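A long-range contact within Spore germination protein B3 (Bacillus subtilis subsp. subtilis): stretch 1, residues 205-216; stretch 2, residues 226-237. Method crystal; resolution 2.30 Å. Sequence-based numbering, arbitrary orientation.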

# COMPACT_ATOMS: atom_id res chain seq x y z
N SER A 205 6.50 -6.81 8.52
CA SER A 205 6.19 -8.04 7.80
C SER A 205 6.85 -9.27 8.42
O SER A 205 6.28 -10.37 8.38
N TRP A 206 8.05 -9.08 8.98
CA TRP A 206 8.82 -10.15 9.62
C TRP A 206 8.11 -10.65 10.87
O TRP A 206 7.93 -11.86 11.05
N VAL A 207 7.73 -9.72 11.72
CA VAL A 207 7.09 -10.03 12.99
C VAL A 207 5.68 -10.61 12.78
O VAL A 207 5.27 -11.51 13.50
N MET A 208 4.96 -10.11 11.77
CA MET A 208 3.62 -10.59 11.47
C MET A 208 3.61 -11.92 10.71
O MET A 208 2.56 -12.54 10.57
N GLY A 209 4.77 -12.36 10.22
CA GLY A 209 4.87 -13.66 9.55
C GLY A 209 4.54 -13.67 8.07
O GLY A 209 4.48 -14.73 7.46
N THR A 210 4.33 -12.50 7.48
CA THR A 210 4.04 -12.38 6.06
C THR A 210 5.30 -12.22 5.22
O THR A 210 5.22 -12.13 4.00
N ILE A 211 6.47 -12.19 5.86
CA ILE A 211 7.74 -12.01 5.14
C ILE A 211 8.11 -13.27 4.37
O ILE A 211 7.91 -14.38 4.85
N GLN A 212 8.67 -13.09 3.18
CA GLN A 212 9.09 -14.21 2.35
C GLN A 212 10.60 -14.40 2.51
O GLN A 212 11.07 -15.47 2.88
N GLY A 213 11.34 -13.33 2.23
CA GLY A 213 12.79 -13.33 2.36
C GLY A 213 13.26 -11.96 2.80
O GLY A 213 12.45 -11.05 3.01
N GLY A 214 14.57 -11.81 2.94
CA GLY A 214 15.17 -10.55 3.36
C GLY A 214 16.41 -10.75 4.20
O GLY A 214 16.73 -11.87 4.61
N VAL A 215 17.11 -9.65 4.47
CA VAL A 215 18.33 -9.67 5.28
C VAL A 215 18.29 -8.63 6.39
O VAL A 215 17.70 -7.56 6.22
N MET A 216 18.90 -8.96 7.52
CA MET A 216 19.08 -8.02 8.63
C MET A 216 20.58 -7.77 8.81
O MET A 216 21.29 -8.64 9.31
N THR A 226 25.42 -10.15 9.12
CA THR A 226 24.15 -10.16 8.40
C THR A 226 23.46 -11.50 8.56
O THR A 226 24.11 -12.55 8.54
N PHE A 227 22.14 -11.45 8.74
CA PHE A 227 21.31 -12.63 8.90
C PHE A 227 20.28 -12.66 7.76
O PHE A 227 19.37 -11.84 7.73
N GLU A 228 20.45 -13.61 6.84
CA GLU A 228 19.55 -13.75 5.69
C GLU A 228 18.47 -14.78 6.00
O GLU A 228 18.78 -15.92 6.35
N ILE A 229 17.21 -14.39 5.84
CA ILE A 229 16.08 -15.25 6.15
C ILE A 229 15.94 -16.41 5.17
O ILE A 229 16.01 -16.21 3.95
N LYS A 230 15.75 -17.62 5.69
CA LYS A 230 15.45 -18.79 4.87
C LYS A 230 13.99 -19.20 5.05
O LYS A 230 13.28 -19.41 4.07
N LYS A 231 13.55 -19.30 6.30
CA LYS A 231 12.16 -19.60 6.62
C LYS A 231 11.81 -18.95 7.95
O LYS A 231 12.61 -18.98 8.89
N SER A 232 10.63 -18.34 8.03
CA SER A 232 10.17 -17.68 9.25
C SER A 232 8.69 -17.95 9.50
O SER A 232 7.89 -17.99 8.57
N LYS A 233 8.34 -18.13 10.77
CA LYS A 233 6.97 -18.41 11.18
C LYS A 233 6.59 -17.56 12.38
O LYS A 233 7.43 -17.29 13.24
N THR A 234 5.33 -17.15 12.45
CA THR A 234 4.84 -16.35 13.57
C THR A 234 3.55 -16.90 14.15
O THR A 234 2.63 -17.26 13.42
N LYS A 235 3.50 -16.98 15.48
CA LYS A 235 2.29 -17.36 16.19
C LYS A 235 1.86 -16.18 17.05
O LYS A 235 2.67 -15.62 17.79
N ILE A 236 0.58 -15.80 16.95
CA ILE A 236 0.05 -14.68 17.71
C ILE A 236 -1.06 -15.15 18.64
O ILE A 236 -2.06 -15.70 18.19
N LYS A 237 -0.88 -14.91 19.94
CA LYS A 237 -1.86 -15.30 20.95
C LYS A 237 -2.31 -14.07 21.73
O LYS A 237 -1.60 -13.60 22.62

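A helix that ends against a neighbouring strand must satisfy its last carbonyls while keeping its apolar side chains covered, and this contact from Spore germination protein B3 shows how the two tasks can be shared. Ser205 lies beyond reach of stretch 2 and serves its own stretch instead: its OG hydrogen bonds Thr210 OG1 at 2.9 Å, tying the helix to the loop that follows.

Trp206 makes two of the apolar contacts, with Ile229 and Phe227. Its CA-to-CB bond points sideways, but the t rotamer, with chi2 at -39°, brings the end of the indole nearer to stretch 2. Ile229, pointing toward stretch 1 in an m, t conformation, lies over one face of that ring. Its CD1 sits 3.2 Å from the centroid of the Trp206 six-membered ring, almost exactly on the ring normal, in a CH-pi contact. Phe227, a t rotamer, meets the indole edge to edge, with CE2 4.0 Å from Trp206 CZ2.

The backbone end of Trp206 is polar. Water 1 bridges the two stretches here: it donates to Trp206 O and to Thr234 OG1, each at 2.7 Å, and also hydrogen bonds Ser232 OG at 2.7 Å. Thr234, an m rotamer pointing toward stretch 1, donates from OG1 to Val207 O at 2.8 Å. One hydroxyl thus serves a carbonyl of the final turn while accepting from the water. The side chain of Val207 itself points away.

Met208 also starts away from the strand, yet its m, m, m conformation leaves CE 3.9 Å from CD1 of Ile236, whose CA-to-CB bond points toward stretch 1. At Gly209 the helix closes in a Schellman motif with positive phi. A CB here would point toward stretch 2 and lie 3.0 Å from Thr234 CB, a clash, so the absent side chain permits the close approach.

Beyond the turn, Ile211 (t, t) points toward stretch 2 and sets its CD1 3.4 Å from Ile229 CD1, while its CG2 lies 4.2 Å from Ser232 CB. Gln212 turns away. At Gly214 the backbone takes over: its O accepts from Ile229 N at 2.8 Å, and water 2 links Gly214 N (2.8 Å) to Ile229 O (2.6 Å).

Antiparallel pairing then sorts the last side chains. Val215, an m rotamer, shares a face with Glu228, Val215 CG1 to Glu228 CG 3.6 Å, so the aliphatic part of the glutamate is used. Met216 and Phe227 occupy the other face, joined by reciprocal backbone hydrogen bonds, Met216 N to Phe227 O at 2.9 Å and Phe227 N to Met216 O at 3.0 Å.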

# COMPACT_ATOMS: atom_id res chain seq x y z
CB SER A 205 6.64 -7.92 6.34
OG SER A 205 6.35 -9.11 5.63
CB TRP A 206 10.21 -9.63 10.00
CG TRP A 206 11.27 -10.66 10.29
CD1 TRP A 206 11.13 -11.84 10.96
CD2 TRP A 206 12.66 -10.55 9.97
NE1 TRP A 206 12.35 -12.49 11.05
CE2 TRP A 206 13.30 -11.72 10.44
CE3 TRP A 206 13.43 -9.59 9.30
CZ2 TRP A 206 14.67 -11.94 10.28
CZ3 TRP A 206 14.79 -9.81 9.14
CH2 TRP A 206 15.40 -10.98 9.63
CB VAL A 207 7.03 -8.79 13.91
CG1 VAL A 207 6.29 -9.10 15.21
CG2 VAL A 207 8.45 -8.31 14.22
CB MET A 208 2.84 -9.54 10.67
CG MET A 208 2.60 -8.24 11.43
SD MET A 208 1.70 -8.46 12.98
CE MET A 208 0.14 -9.08 12.35
CB THR A 210 3.13 -11.17 5.79
OG1 THR A 210 3.70 -10.00 6.39
CG2 THR A 210 1.75 -11.42 6.37
CB ILE A 211 8.88 -11.64 6.12
CG1 ILE A 211 10.10 -11.11 5.35
CG2 ILE A 211 9.26 -12.83 6.99
CD1 ILE A 211 11.05 -10.29 6.21
CB GLN A 212 8.72 -13.97 0.89
CG GLN A 212 8.69 -15.22 0.03
CD GLN A 212 7.50 -16.12 0.32
OE1 GLN A 212 6.61 -15.77 1.11
NE2 GLN A 212 7.47 -17.29 -0.31
CB VAL A 215 19.58 -9.40 4.41
CG1 VAL A 215 19.79 -10.52 3.41
CG2 VAL A 215 19.47 -8.05 3.70
CB MET A 216 18.49 -8.56 9.93
CG MET A 216 18.77 -7.67 11.15
SD MET A 216 18.28 -8.40 12.72
CE MET A 216 16.51 -8.34 12.64
CB THR A 226 24.34 -9.84 6.91
OG1 THR A 226 24.87 -8.52 6.76
CG2 THR A 226 23.03 -9.90 6.18
CB PHE A 227 20.62 -12.59 10.26
CG PHE A 227 19.72 -13.77 10.52
CD1 PHE A 227 20.24 -14.95 11.02
CD2 PHE A 227 18.36 -13.68 10.29
CE1 PHE A 227 19.41 -16.04 11.28
CE2 PHE A 227 17.53 -14.76 10.55
CZ PHE A 227 18.06 -15.94 11.04
CB GLU A 228 20.32 -14.16 4.43
CG GLU A 228 19.47 -14.13 3.16
CD GLU A 228 20.19 -14.68 1.93
OE1 GLU A 228 21.19 -15.42 2.08
OE2 GLU A 228 19.73 -14.38 0.80
CB ILE A 229 14.75 -14.46 6.13
CG1 ILE A 229 14.75 -13.34 7.17
CG2 ILE A 229 13.57 -15.39 6.38
CD1 ILE A 229 13.56 -12.41 7.05
CB LYS A 230 16.39 -19.95 5.20
CG LYS A 230 17.71 -19.93 4.42
CD LYS A 230 17.51 -20.37 2.97
CE LYS A 230 18.83 -20.60 2.25
NZ LYS A 230 18.64 -21.34 0.97
CB LYS A 231 11.93 -21.11 6.67
CG LYS A 231 10.47 -21.54 6.57
CD LYS A 231 10.32 -23.04 6.32
CE LYS A 231 8.88 -23.42 6.01
NZ LYS A 231 8.70 -24.87 5.67
CB SER A 232 10.43 -16.17 9.19
OG SER A 232 10.18 -15.55 10.44
CB LYS A 233 6.83 -19.89 11.54
CG LYS A 233 7.21 -20.86 10.42
CD LYS A 233 6.99 -22.31 10.83
CE LYS A 233 7.26 -23.27 9.67
NZ LYS A 233 6.94 -24.69 10.01
CB THR A 234 4.59 -14.89 13.14
OG1 THR A 234 5.85 -14.22 12.93
CG2 THR A 234 3.80 -14.13 14.20
CB LYS A 235 2.52 -18.60 17.06
CG LYS A 235 2.60 -19.90 16.27
CD LYS A 235 2.64 -21.11 17.21
CE LYS A 235 2.58 -22.43 16.44
NZ LYS A 235 1.33 -22.59 15.65
CB ILE A 236 -0.52 -13.59 16.78
CG1 ILE A 236 0.58 -13.08 15.84
CG2 ILE A 236 -1.08 -12.45 17.59
CD1 ILE A 236 0.13 -11.94 14.95
CB LYS A 237 -1.25 -16.34 21.89
CG LYS A 237 -2.22 -16.89 22.92
CD LYS A 237 -1.59 -17.99 23.77
CE LYS A 237 -2.62 -18.62 24.70
NZ LYS A 237 -2.04 -19.71 25.54
O HOH W 1 7.78 -14.55 11.04
O HOH W 2 15.89 -14.21 2.37